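Local coordinates for putative triphosphoribosyl-dephospho-coA synthase (Archaeoglobus fulgidus DSM 4304, PDB 3H9P), which is of unknown function but may bind ATP and act as a triphosphoribosyl-dephospho-CoA synthase, at residues F61-P66 and N144-E149; S157-K162 and L182-D187; V175-H180 and D234-S239; P188-K193 and E197-I202. All coordinates share one frame; numbering follows the deposited sequence.

Contact 1: residues F61-P66 and N144-E149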
loop_
_atom_site.group_PDB
_atom_site.type_symbol
_atom_site.label_atom_id
_atom_site.label_comp_id
_atom_site.label_asym_id
_atom_site.label_seq_id
_atom_site.Cartn_x
_atom_site.Cartn_y
_atom_site.Cartn_z
ATOM N N PHE A 61 -17.895 2.028 -6.569
ATOM C CA PHE A 61 -18.170 3.481 -6.803
ATOM C C PHE A 61 -17.040 4.277 -7.398
ATOM O O PHE A 61 -17.242 5.213 -8.232
ATOM C CB PHE A 61 -18.603 4.152 -5.495
ATOM C CG PHE A 61 -19.888 3.595 -4.930
ATOM C CD1 PHE A 61 -20.951 3.253 -5.778
ATOM C CD2 PHE A 61 -20.061 3.487 -3.576
ATOM C CE1 PHE A 61 -22.138 2.802 -5.289
ATOM C CE2 PHE A 61 -21.264 3.024 -3.052
ATOM C CZ PHE A 61 -22.309 2.673 -3.930
ATOM N N LEU A 62 -15.831 3.938 -6.964
ATOM C CA LEU A 62 -14.648 4.608 -7.498
ATOM C C LEU A 62 -14.454 4.231 -8.981
ATOM O O LEU A 62 -13.920 5.013 -9.761
ATOM C CB LEU A 62 -13.414 4.263 -6.659
ATOM C CG LEU A 62 -12.055 4.852 -7.004
ATOM C CD1 LEU A 62 -12.060 6.407 -7.104
ATOM C CD2 LEU A 62 -10.995 4.330 -5.995
ATOM N N LEU A 63 -14.864 3.018 -9.335
ATOM C CA LEU A 63 -14.853 2.566 -10.717
ATOM C C LEU A 63 -16.013 3.194 -11.504
ATOM O O LEU A 63 -15.816 3.724 -12.624
ATOM C CB LEU A 63 -14.919 1.029 -10.820
ATOM C CG LEU A 63 -13.687 0.166 -10.493
ATOM C CD1 LEU A 63 -14.032 -1.333 -10.406
ATOM C CD2 LEU A 63 -12.554 0.401 -11.540
ATOM N N LEU A 64 -17.203 3.180 -10.925
ATOM C CA LEU A 64 -18.402 3.566 -11.706
ATOM C C LEU A 64 -18.612 5.038 -11.883
ATOM O O LEU A 64 -19.032 5.463 -12.930
ATOM C CB LEU A 64 -19.666 2.967 -11.100
ATOM C CG LEU A 64 -19.807 1.448 -11.276
ATOM C CD1 LEU A 64 -20.824 0.982 -10.213
ATOM C CD2 LEU A 64 -20.259 1.052 -12.688
ATOM N N VAL A 65 -18.307 5.829 -10.862
ATOM C CA VAL A 65 -18.551 7.244 -10.960
ATOM C C VAL A 65 -17.836 7.900 -12.161
ATOM O O VAL A 65 -18.438 8.716 -12.870
ATOM C CB VAL A 65 -18.307 7.923 -9.562
ATOM C CG1 VAL A 65 -18.243 9.392 -9.665
ATOM C CG2 VAL A 65 -19.400 7.478 -8.593
ATOM N N PRO A 66 -16.559 7.562 -12.413
ATOM C CA PRO A 66 -15.954 8.192 -13.605
ATOM C C PRO A 66 -16.597 7.779 -14.933
ATOM O O PRO A 66 -16.644 8.607 -15.850
ATOM C CB PRO A 66 -14.506 7.702 -13.571
ATOM C CG PRO A 66 -14.250 7.412 -12.185
ATOM C CD PRO A 66 -15.542 6.846 -11.634
ATOM N N ASN A 144 -2.795 -2.820 -7.249
ATOM C CA ASN A 144 -4.028 -2.046 -7.115
ATOM C C ASN A 144 -4.792 -1.965 -8.457
ATOM O O ASN A 144 -4.538 -1.098 -9.301
ATOM C CB ASN A 144 -3.700 -0.654 -6.541
ATOM C CG ASN A 144 -4.933 0.120 -6.121
ATOM O OD1 ASN A 144 -6.031 -0.119 -6.617
ATOM N ND2 ASN A 144 -4.746 1.093 -5.240
ATOM N N LEU A 145 -5.723 -2.882 -8.642
ATOM C CA LEU A 145 -6.482 -3.019 -9.898
ATOM C C LEU A 145 -7.383 -1.823 -10.235
ATOM O O LEU A 145 -7.494 -1.419 -11.394
ATOM C CB LEU A 145 -7.282 -4.343 -9.896
ATOM C CG LEU A 145 -6.546 -5.680 -9.675
ATOM C CD1 LEU A 145 -7.555 -6.825 -9.617
ATOM C CD2 LEU A 145 -5.489 -6.000 -10.741
ATOM N N ILE A 146 -7.994 -1.201 -9.238
ATOM C CA ILE A 146 -8.926 -0.100 -9.528
ATOM C C ILE A 146 -8.139 1.124 -9.984
ATOM O O ILE A 146 -8.563 1.822 -10.927
ATOM C CB ILE A 146 -9.866 0.193 -8.319
ATOM C CG1 ILE A 146 -10.923 -0.906 -8.217
ATOM C CG2 ILE A 146 -10.538 1.603 -8.370
ATOM C CD1 ILE A 146 -11.459 -1.099 -6.768
ATOM N N ALA A 147 -6.989 1.349 -9.332
ATOM C CA ALA A 147 -6.076 2.484 -9.638
ATOM C C ALA A 147 -5.615 2.450 -11.092
ATOM O O ALA A 147 -5.624 3.439 -11.821
ATOM C CB ALA A 147 -4.847 2.427 -8.705
ATOM N N ARG A 148 -5.206 1.255 -11.470
ATOM C CA ARG A 148 -4.779 0.882 -12.808
ATOM C C ARG A 148 -5.877 1.043 -13.885
ATOM O O ARG A 148 -5.583 1.498 -14.981
ATOM C CB ARG A 148 -4.286 -0.549 -12.676
ATOM C CG ARG A 148 -4.209 -1.429 -13.897
ATOM C CD ARG A 148 -3.164 -2.405 -13.521
ATOM N NE ARG A 148 -3.491 -3.773 -13.830
ATOM C CZ ARG A 148 -2.957 -4.801 -13.195
ATOM N NH1 ARG A 148 -2.120 -4.595 -12.179
ATOM N NH2 ARG A 148 -3.281 -6.029 -13.563
ATOM N N GLU A 149 -7.124 0.684 -13.576
ATOM C CA GLU A 149 -8.289 1.057 -14.400
ATOM C C GLU A 149 -8.471 2.585 -14.514
ATOM O O GLU A 149 -8.892 3.109 -15.559
ATOM C CB GLU A 149 -9.587 0.485 -13.787
ATOM C CG GLU A 149 -9.681 -1.019 -13.851
ATOM C CD GLU A 149 -9.872 -1.518 -15.267
ATOM O OE1 GLU A 149 -11.007 -1.505 -15.776
ATOM O OE2 GLU A 149 -8.878 -1.901 -15.879
#
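In the core of this all-helical protein, L62 and L63 of helix 58-68 pack against I146 and E149 of helix 145-151. The two short segments run nearly parallel, at 14°, with their axes 10.1 Å apart at closest approach, and side chains bridge the gap. I146 carries the contact by dividing its two branches between the neighbouring leucines. Its CG2 lies 3.6 Å from L62 CD2, while its CG1 sits 3.7 Å from L63 CG. The division follows from chi1 (-74°), which sets CG1 beside the backbone N and swings CG2 round to the carbonyl side. L63 leaves its backbone alongside the interface, yet its end comes across: CD2 reaches E149 CB at 3.7 Å. Its CD1 touches I146 CG1 and also packs on D234 and S238 of helix 230-246, making L63 a wedge where three helices of the bundle come together. E149 offers this leucine only its aliphatic part, CB and CG. The chain then bends at chi2 (-70°), and the buried carboxylate is satisfied elsewhere, OE1 by S157 OG and OE2 by I156 N, both at the start of the next helix. N144 is the N-cap of helix 145-151: its OD1 accepts from A147 N at 3.2 Å, with the donor well above the carbonyl plane.

Contact 2: residues S157-K162 and L182-D187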
loop_
_atom_site.group_PDB
_atom_site.type_symbol
_atom_site.label_atom_id
_atom_site.label_comp_id
_atom_site.label_asym_id
_atom_site.label_seq_id
_atom_site.Cartn_x
_atom_site.Cartn_y
_atom_site.Cartn_z
ATOM N N SER A 157 -12.266 -3.532 -17.321
ATOM C CA SER A 157 -13.694 -3.401 -17.461
ATOM C C SER A 157 -14.181 -3.654 -18.883
ATOM O O SER A 157 -15.216 -4.297 -19.084
ATOM C CB SER A 157 -14.123 -1.995 -16.992
ATOM O OG SER A 157 -13.741 -1.833 -15.631
ATOM N N ILE A 158 -13.446 -3.116 -19.847
ATOM C CA ILE A 158 -13.688 -3.314 -21.291
ATOM C C ILE A 158 -13.577 -4.779 -21.706
ATOM O O ILE A 158 -14.451 -5.294 -22.406
ATOM C CB ILE A 158 -12.691 -2.470 -22.150
ATOM C CG1 ILE A 158 -13.006 -0.991 -21.973
ATOM C CG2 ILE A 158 -12.723 -2.865 -23.669
ATOM C CD1 ILE A 158 -11.873 -0.071 -22.380
ATOM N N GLU A 159 -12.530 -5.443 -21.238
ATOM C CA GLU A 159 -12.320 -6.875 -21.487
ATOM C C GLU A 159 -13.458 -7.679 -20.859
ATOM O O GLU A 159 -13.968 -8.618 -21.470
ATOM C CB GLU A 159 -10.938 -7.332 -20.938
ATOM C CG GLU A 159 -10.806 -8.826 -20.737
ATOM C CD GLU A 159 -9.669 -9.239 -19.803
ATOM O OE1 GLU A 159 -9.031 -8.368 -19.130
ATOM O OE2 GLU A 159 -9.415 -10.474 -19.728
ATOM N N GLY A 160 -13.857 -7.307 -19.646
ATOM C CA GLY A 160 -15.019 -7.916 -19.013
ATOM C C GLY A 160 -16.294 -7.643 -19.824
ATOM O O GLY A 160 -17.133 -8.557 -19.991
ATOM N N ALA A 161 -16.425 -6.425 -20.374
ATOM C CA ALA A 161 -17.620 -6.104 -21.141
ATOM C C ALA A 161 -17.707 -6.974 -22.414
ATOM O O ALA A 161 -18.741 -7.581 -22.721
ATOM C CB ALA A 161 -17.653 -4.634 -21.481
ATOM N N LYS A 162 -16.596 -7.058 -23.128
ATOM C CA LYS A 162 -16.504 -7.939 -24.278
ATOM C C LYS A 162 -16.816 -9.406 -23.912
ATOM O O LYS A 162 -17.459 -10.106 -24.684
ATOM C CB LYS A 162 -15.133 -7.810 -24.906
ATOM C CG LYS A 162 -14.816 -6.418 -25.452
ATOM C CD LYS A 162 -13.408 -6.405 -26.088
ATOM C CE LYS A 162 -13.216 -5.202 -26.991
ATOM N NZ LYS A 162 -11.773 -4.815 -27.145
ATOM N N LEU A 182 -11.977 -13.586 -11.271
ATOM C CA LEU A 182 -11.409 -14.241 -10.103
ATOM C C LEU A 182 -10.158 -15.091 -10.448
ATOM O O LEU A 182 -9.153 -15.064 -9.710
ATOM C CB LEU A 182 -12.482 -15.076 -9.379
ATOM C CG LEU A 182 -12.239 -15.461 -7.906
ATOM C CD1 LEU A 182 -12.171 -14.218 -6.963
ATOM C CD2 LEU A 182 -13.287 -16.450 -7.440
ATOM N N SER A 183 -10.174 -15.815 -11.564
ATOM C CA SER A 183 -8.957 -16.591 -11.921
ATOM C C SER A 183 -7.802 -15.810 -12.557
ATOM O O SER A 183 -6.747 -16.383 -12.836
ATOM C CB SER A 183 -9.231 -17.900 -12.707
ATOM O OG SER A 183 -10.564 -18.050 -13.116
ATOM N N LYS A 184 -7.972 -14.522 -12.769
ATOM C CA LYS A 184 -7.018 -13.799 -13.584
ATOM C C LYS A 184 -6.275 -12.770 -12.740
ATOM O O LYS A 184 -5.103 -12.496 -12.956
ATOM C CB LYS A 184 -7.774 -13.131 -14.739
ATOM C CG LYS A 184 -6.944 -12.637 -15.868
ATOM C CD LYS A 184 -7.852 -11.978 -16.888
ATOM C CE LYS A 184 -7.114 -11.589 -18.133
ATOM N NZ LYS A 184 -7.316 -12.654 -19.134
ATOM N N PHE A 185 -6.962 -12.192 -11.769
ATOM C CA PHE A 185 -6.367 -11.088 -11.037
ATOM C C PHE A 185 -6.480 -11.428 -9.576
ATOM O O PHE A 185 -7.587 -11.669 -9.096
ATOM C CB PHE A 185 -7.082 -9.776 -11.348
ATOM C CG PHE A 185 -7.032 -9.383 -12.798
ATOM C CD1 PHE A 185 -5.839 -8.935 -13.376
ATOM C CD2 PHE A 185 -8.175 -9.449 -13.571
ATOM C CE1 PHE A 185 -5.799 -8.558 -14.693
ATOM C CE2 PHE A 185 -8.149 -9.088 -14.910
ATOM C CZ PHE A 185 -6.966 -8.654 -15.484
ATOM N N PRO A 186 -5.325 -11.528 -8.892
ATOM C CA PRO A 186 -5.312 -11.665 -7.430
ATOM C C PRO A 186 -5.930 -10.386 -6.855
ATOM O O PRO A 186 -5.650 -9.287 -7.342
ATOM C CB PRO A 186 -3.824 -11.774 -7.074
ATOM C CG PRO A 186 -3.066 -11.782 -8.363
ATOM C CD PRO A 186 -3.986 -11.307 -9.468
ATOM N N ASP A 187 -6.822 -10.539 -5.892
ATOM C CA ASP A 187 -7.576 -9.423 -5.335
ATOM C C ASP A 187 -6.721 -8.675 -4.304
ATOM O O ASP A 187 -6.342 -9.259 -3.264
ATOM C CB ASP A 187 -8.863 -9.941 -4.666
ATOM C CG ASP A 187 -9.918 -8.847 -4.490
ATOM O OD1 ASP A 187 -9.598 -7.814 -3.860
ATOM O OD2 ASP A 187 -11.067 -9.008 -4.992
#
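K184 reaches out from the loop after helix 171-182 toward E159 on helix 155-167, at the protein surface. Its CB points at the other segment, and CG, anti to the backbone N (chi1 -165°), passes over one face of its neighbour F185, 3.9 Å above the ring plane and out near the rim. CD comes next, 3.6 Å from E159 OE2. CE is in tight contact, 3.0 Å from E159 OE2. NZ makes a salt bridge of 3.1 Å with E159 OE2. A bend at chi4 (97°) leaves this oxygen beside the CE-NZ bond, so the bridge is a charge contact made alongside the end of the chain, not a well-directed hydrogen bond. The bridge spans the whole of helix 171-182, tying the helix before it to the loop that leads on to helix 188-194. From the opposite direction, E159 arrives with its chain extended beyond CG. Its other oxygen, OE1, lies at the edge of the F185 ring, near the ring plane and 4.2 Å from F185 CZ, with the carboxylate turned 75° from the ring. H180 of helix 171-182 also packs on E159. A lattice neighbour also touches K184 and may influence its pose.

Contact 3: residues V175-H180 and D234-S239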
loop_
_atom_site.group_PDB
_atom_site.type_symbol
_atom_site.label_atom_id
_atom_site.label_comp_id
_atom_site.label_asym_id
_atom_site.label_seq_id
_atom_site.Cartn_x
_atom_site.Cartn_y
_atom_site.Cartn_z
ATOM N N VAL A 175 -22.064 -14.441 -13.837
ATOM C CA VAL A 175 -21.341 -15.435 -13.055
ATOM C C VAL A 175 -20.080 -15.866 -13.794
ATOM O O VAL A 175 -18.972 -15.793 -13.254
ATOM C CB VAL A 175 -22.203 -16.686 -12.789
ATOM C CG1 VAL A 175 -21.434 -17.697 -11.938
ATOM C CG2 VAL A 175 -23.490 -16.281 -12.113
ATOM N N GLU A 176 -20.233 -16.310 -15.033
ATOM C CA GLU A 176 -19.046 -16.661 -15.778
ATOM C C GLU A 176 -18.022 -15.520 -15.761
ATOM O O GLU A 176 -16.852 -15.783 -15.543
ATOM C CB GLU A 176 -19.344 -17.191 -17.180
ATOM C CG GLU A 176 -20.148 -18.508 -17.194
ATOM C CD GLU A 176 -19.654 -19.587 -16.216
ATOM O OE1 GLU A 176 -18.454 -19.686 -15.932
ATOM O OE2 GLU A 176 -20.485 -20.362 -15.722
ATOM N N LEU A 177 -18.462 -14.271 -15.930
ATOM C CA LEU A 177 -17.528 -13.133 -15.835
ATOM C C LEU A 177 -16.799 -13.127 -14.507
ATOM O O LEU A 177 -15.587 -13.020 -14.461
ATOM C CB LEU A 177 -18.200 -11.768 -16.053
ATOM C CG LEU A 177 -17.193 -10.578 -15.962
ATOM C CD1 LEU A 177 -15.907 -10.787 -16.821
ATOM C CD2 LEU A 177 -17.782 -9.238 -16.306
ATOM N N TYR A 178 -17.547 -13.259 -13.421
ATOM C CA TYR A 178 -16.974 -13.172 -12.096
ATOM C C TYR A 178 -15.858 -14.201 -11.906
ATOM O O TYR A 178 -14.760 -13.860 -11.429
ATOM C CB TYR A 178 -18.072 -13.316 -11.036
ATOM C CG TYR A 178 -17.554 -13.344 -9.626
ATOM C CD1 TYR A 178 -17.160 -12.166 -8.986
ATOM C CD2 TYR A 178 -17.452 -14.552 -8.930
ATOM C CE1 TYR A 178 -16.674 -12.193 -7.651
ATOM C CE2 TYR A 178 -16.971 -14.600 -7.640
ATOM C CZ TYR A 178 -16.582 -13.421 -6.995
ATOM O OH TYR A 178 -16.111 -13.475 -5.703
ATOM N N TYR A 179 -16.112 -15.454 -12.278
ATOM C CA TYR A 179 -15.074 -16.481 -12.092
ATOM C C TYR A 179 -13.861 -16.294 -13.003
ATOM O O TYR A 179 -12.706 -16.503 -12.578
ATOM C CB TYR A 179 -15.641 -17.911 -12.060
ATOM C CG TYR A 179 -16.470 -18.149 -10.795
ATOM C CD1 TYR A 179 -15.870 -18.601 -9.614
ATOM C CD2 TYR A 179 -17.841 -17.889 -10.776
ATOM C CE1 TYR A 179 -16.612 -18.807 -8.452
ATOM C CE2 TYR A 179 -18.601 -18.096 -9.613
ATOM C CZ TYR A 179 -17.968 -18.544 -8.448
ATOM O OH TYR A 179 -18.702 -18.742 -7.287
ATOM N N HIS A 180 -14.121 -15.831 -14.229
ATOM C CA HIS A 180 -13.072 -15.380 -15.115
ATOM C C HIS A 180 -12.167 -14.337 -14.457
ATOM O O HIS A 180 -10.940 -14.476 -14.492
ATOM C CB HIS A 180 -13.697 -14.774 -16.340
ATOM C CG HIS A 180 -12.711 -14.309 -17.354
ATOM N ND1 HIS A 180 -11.995 -15.186 -18.148
ATOM C CD2 HIS A 180 -12.347 -13.059 -17.740
ATOM C CE1 HIS A 180 -11.232 -14.497 -18.981
ATOM N NE2 HIS A 180 -11.423 -13.207 -18.752
ATOM N N ASP A 234 -16.283 -5.697 -7.737
ATOM C CA ASP A 234 -16.211 -4.303 -8.220
ATOM C C ASP A 234 -16.035 -4.269 -9.737
ATOM O O ASP A 234 -16.808 -3.597 -10.434
ATOM C CB ASP A 234 -15.089 -3.494 -7.520
ATOM C CG ASP A 234 -15.382 -3.245 -6.013
ATOM O OD1 ASP A 234 -16.563 -3.340 -5.628
ATOM O OD2 ASP A 234 -14.461 -2.935 -5.205
ATOM N N LEU A 235 -15.055 -5.030 -10.256
ATOM C CA LEU A 235 -14.734 -5.021 -11.685
ATOM C C LEU A 235 -15.817 -5.693 -12.500
ATOM O O LEU A 235 -16.009 -5.402 -13.693
ATOM C CB LEU A 235 -13.393 -5.711 -11.924
ATOM C CG LEU A 235 -12.175 -4.896 -11.458
ATOM C CD1 LEU A 235 -10.966 -5.799 -11.154
ATOM C CD2 LEU A 235 -11.778 -3.832 -12.469
ATOM N N THR A 236 -16.551 -6.597 -11.871
ATOM C CA THR A 236 -17.633 -7.244 -12.578
ATOM C C THR A 236 -18.738 -6.197 -12.844
ATOM O O THR A 236 -19.354 -6.168 -13.903
ATOM C CB THR A 236 -18.114 -8.429 -11.756
ATOM O OG1 THR A 236 -17.028 -9.337 -11.680
ATOM C CG2 THR A 236 -19.350 -9.138 -12.387
ATOM N N ALA A 237 -18.935 -5.312 -11.884
ATOM C CA ALA A 237 -19.960 -4.295 -11.978
ATOM C C ALA A 237 -19.596 -3.257 -12.999
ATOM O O ALA A 237 -20.457 -2.810 -13.737
ATOM C CB ALA A 237 -20.188 -3.625 -10.594
ATOM N N SER A 238 -18.345 -2.829 -13.029
ATOM C CA SER A 238 -17.984 -1.800 -13.994
ATOM C C SER A 238 -18.077 -2.371 -15.432
ATOM O O SER A 238 -18.447 -1.647 -16.362
ATOM C CB SER A 238 -16.604 -1.223 -13.691
ATOM O OG SER A 238 -15.609 -2.210 -13.793
ATOM N N SER A 239 -17.724 -3.662 -15.588
ATOM C CA SER A 239 -17.870 -4.383 -16.856
ATOM C C SER A 239 -19.340 -4.464 -17.329
ATOM O O SER A 239 -19.588 -4.340 -18.519
ATOM C CB SER A 239 -17.326 -5.820 -16.743
ATOM O OG SER A 239 -15.937 -5.828 -16.627
#
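L177 and Y178 on helix 171-182 lie across T236 and S239 of helix 230-246, the long C-terminal helix of the bundle. The segments run at 133° to each other with axes 9.6 Å apart, and the nearest CA atoms are Y178 CA and T236 CA, 6.0 Å apart. L177 points toward the partner helix. Its CG stands anti to the backbone N (chi1 -179°), so the extended side chain drives CD2 onto S239 CB at 3.5 Å, tighter than usual for two carbons. That same methyl group is 4.2 Å from T236 CG2, so it covers one turn of the opposite helix. Y178 has a similar first torsion but leaves its helix alongside the interface, and its ring offers an edge: T236 OG1 lies near the ring plane, 3.9 Å from Y178 CD1, with the two side chains crossing at about a right angle. The T236 rotamer (chi1 -63°) holds OG1 beside its own backbone N, where it hydrogen-bonds back to I232 O, one turn earlier; CG2 takes the position anti to N. S239 OG lies within reach of two carbonyls, L235 O of its own helix and S157 O on helix 155-167. No hydrogen bond crosses between the two segments, and the contact depends on the fit of carbon against carbon and of ring edge against threonine.

Contact 4: residues P188-K193 and E197-I202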
loop_
_atom_site.group_PDB
_atom_site.type_symbol
_atom_site.label_atom_id
_atom_site.label_comp_id
_atom_site.label_asym_id
_atom_site.label_seq_id
_atom_site.Cartn_x
_atom_site.Cartn_y
_atom_site.Cartn_z
ATOM N N PRO A 188 -6.417 -7.395 -4.580
ATOM C CA PRO A 188 -5.650 -6.555 -3.671
ATOM C C PRO A 188 -6.222 -6.547 -2.233
ATOM O O PRO A 188 -5.466 -6.537 -1.277
ATOM C CB PRO A 188 -5.736 -5.160 -4.317
ATOM C CG PRO A 188 -6.858 -5.214 -5.253
ATOM C CD PRO A 188 -6.925 -6.627 -5.736
ATOM N N LEU A 189 -7.538 -6.605 -2.084
ATOM C CA LEU A 189 -8.137 -6.687 -0.730
ATOM C C LEU A 189 -7.781 -7.976 -0.032
ATOM O O LEU A 189 -7.458 -8.004 1.180
ATOM C CB LEU A 189 -9.653 -6.594 -0.811
ATOM C CG LEU A 189 -10.199 -5.280 -1.337
ATOM C CD1 LEU A 189 -11.740 -5.405 -1.487
ATOM C CD2 LEU A 189 -9.819 -4.130 -0.409
ATOM N N VAL A 190 -7.853 -9.073 -0.771
ATOM C CA VAL A 190 -7.394 -10.356 -0.223
ATOM C C VAL A 190 -5.881 -10.288 0.088
ATOM O O VAL A 190 -5.447 -10.736 1.151
ATOM C CB VAL A 190 -7.739 -11.507 -1.174
ATOM C CG1 VAL A 190 -7.068 -12.799 -0.752
ATOM C CG2 VAL A 190 -9.240 -11.667 -1.294
ATOM N N ILE A 191 -5.086 -9.725 -0.835
ATOM C CA ILE A 191 -3.629 -9.617 -0.622
ATOM C C ILE A 191 -3.373 -8.969 0.740
ATOM O O ILE A 191 -2.616 -9.503 1.568
ATOM C CB ILE A 191 -2.896 -8.785 -1.750
ATOM C CG1 ILE A 191 -2.882 -9.537 -3.092
ATOM C CG2 ILE A 191 -1.508 -8.462 -1.343
ATOM C CD1 ILE A 191 -2.399 -8.721 -4.274
ATOM N N ALA A 192 -4.051 -7.847 0.986
ATOM C CA ALA A 192 -3.807 -7.054 2.183
ATOM C C ALA A 192 -4.268 -7.751 3.452
ATOM O O ALA A 192 -3.709 -7.530 4.503
ATOM C CB ALA A 192 -4.476 -5.674 2.048
ATOM N N LYS A 193 -5.309 -8.573 3.363
ATOM C CA LYS A 193 -5.835 -9.252 4.559
ATOM C C LYS A 193 -5.146 -10.602 4.813
ATOM O O LYS A 193 -4.732 -10.882 5.942
ATOM C CB LYS A 193 -7.358 -9.457 4.457
ATOM C CG LYS A 193 -7.973 -10.050 5.719
ATOM C CD LYS A 193 -9.482 -10.023 5.700
ATOM C CE LYS A 193 -10.036 -10.410 7.076
ATOM N NZ LYS A 193 -11.341 -9.721 7.375
ATOM N N GLU A 197 0.385 -14.759 -1.156
ATOM C CA GLU A 197 0.269 -16.156 -1.543
ATOM C C GLU A 197 -1.160 -16.719 -1.433
ATOM O O GLU A 197 -1.550 -17.567 -2.235
ATOM C CB GLU A 197 1.279 -17.021 -0.807
ATOM C CG GLU A 197 1.902 -18.098 -1.702
ATOM C CD GLU A 197 0.914 -19.209 -1.972
ATOM O OE1 GLU A 197 0.183 -19.556 -1.015
ATOM O OE2 GLU A 197 0.835 -19.704 -3.117
ATOM N N TYR A 198 -1.957 -16.223 -0.492
ATOM C CA TYR A 198 -3.341 -16.670 -0.385
ATOM C C TYR A 198 -4.180 -16.071 -1.515
ATOM O O TYR A 198 -4.993 -16.760 -2.131
ATOM C CB TYR A 198 -3.940 -16.326 0.994
ATOM C CG TYR A 198 -5.321 -16.894 1.212
ATOM C CD1 TYR A 198 -5.542 -17.946 2.113
ATOM C CD2 TYR A 198 -6.408 -16.384 0.520
ATOM C CE1 TYR A 198 -6.821 -18.475 2.289
ATOM C CE2 TYR A 198 -7.687 -16.899 0.692
ATOM C CZ TYR A 198 -7.888 -17.933 1.561
ATOM O OH TYR A 198 -9.163 -18.400 1.691
ATOM N N ALA A 199 -3.976 -14.792 -1.809
ATOM C CA ALA A 199 -4.598 -14.181 -2.995
ATOM C C ALA A 199 -4.267 -14.931 -4.328
ATOM O O ALA A 199 -5.151 -15.183 -5.153
ATOM C CB ALA A 199 -4.246 -12.703 -3.079
ATOM N N GLU A 200 -3.005 -15.283 -4.529
ATOM C CA GLU A 200 -2.591 -16.005 -5.750
ATOM C C GLU A 200 -3.285 -17.348 -5.786
ATOM O O GLU A 200 -3.635 -17.855 -6.854
ATOM C CB GLU A 200 -1.076 -16.218 -5.784
ATOM C CG GLU A 200 -0.424 -15.737 -7.057
ATOM C CD GLU A 200 0.244 -14.374 -6.891
ATOM O OE1 GLU A 200 1.425 -14.315 -6.478
ATOM O OE2 GLU A 200 -0.400 -13.348 -7.175
ATOM N N LYS A 201 -3.516 -17.906 -4.604
ATOM C CA LYS A 201 -4.089 -19.235 -4.513
ATOM C C LYS A 201 -5.544 -19.256 -4.942
ATOM O O LYS A 201 -6.016 -20.258 -5.447
ATOM C CB LYS A 201 -3.933 -19.806 -3.109
ATOM C CG LYS A 201 -3.832 -21.313 -3.109
ATOM C CD LYS A 201 -2.429 -21.831 -3.371
ATOM C CE LYS A 201 -2.277 -23.256 -2.845
ATOM N NZ LYS A 201 -0.895 -23.849 -3.035
ATOM N N ILE A 202 -6.246 -18.143 -4.733
ATOM C CA ILE A 202 -7.632 -17.962 -5.171
ATOM C C ILE A 202 -7.719 -18.065 -6.664
ATOM O O ILE A 202 -8.609 -18.713 -7.190
ATOM C CB ILE A 202 -8.196 -16.582 -4.740
ATOM C CG1 ILE A 202 -8.128 -16.424 -3.219
ATOM C CG2 ILE A 202 -9.669 -16.365 -5.238
ATOM C CD1 ILE A 202 -8.812 -17.507 -2.499
#
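This is an apolar helix-to-helix contact in a tight hairpin near the outside of the fold, where V190 and I191 of helix 188-194 close on Y198 and A199 of helix 196-208. The axes of the two segments approach to 8.0 Å at an angle of 143°, and I191 CA and A199 CA are only 5.2 Å apart. A199, with nothing beyond CB, lets the backbones come this close, and the branches of V190 and I191 fill in around its methyl. I191 CG1 presses on A199 CB at 3.4 Å, shorter than ordinary van der Waals contact. V190 comes from the preceding position. Its CG1, anti to the backbone N (chi1 170°), lies over the alanine at 3.6 Å from A199 CA and also touches Y198 CD2 at 3.9 Å. The motif is an alpha-alpha hairpin in which a single residue separates helix 188-194 from helix 196-208, bringing successive helices together in the all-helical fold. D187 caps the first helix, accepting from L189 N. Y198 leaves its helix alongside the interface and meets V190 at the CD2 corner of the ring; the hydroxyl at its far end bonds to D225 OD2, and W205 packs edge-to-face with the ring. The hairpin also faces the dimer partner: A192 packs on R196 of the second subunit and makes backbone hydrogen bonds to that chain.

From the N terminus, contact 1 joins helix 58-68 to helix 145-151, closing a largely helical loop of 77 residues. The chain then enters helix 155-167, where contact 2 opens. Before contact 2 closes at 182-187, contact 3 has already opened at 175-180, so the two cross; their centres are 6 Å apart, and a probable hydrogen bond runs between them from S157 OG to S238 OG. Contact 4 follows contact 2 in series and is nested inside the loop that contact 3 closes with helix 230-246. L182 packs on I202, tying the hairpin of contact 4 to contact 2, while E149 packs on L235 between contacts 1 and 3.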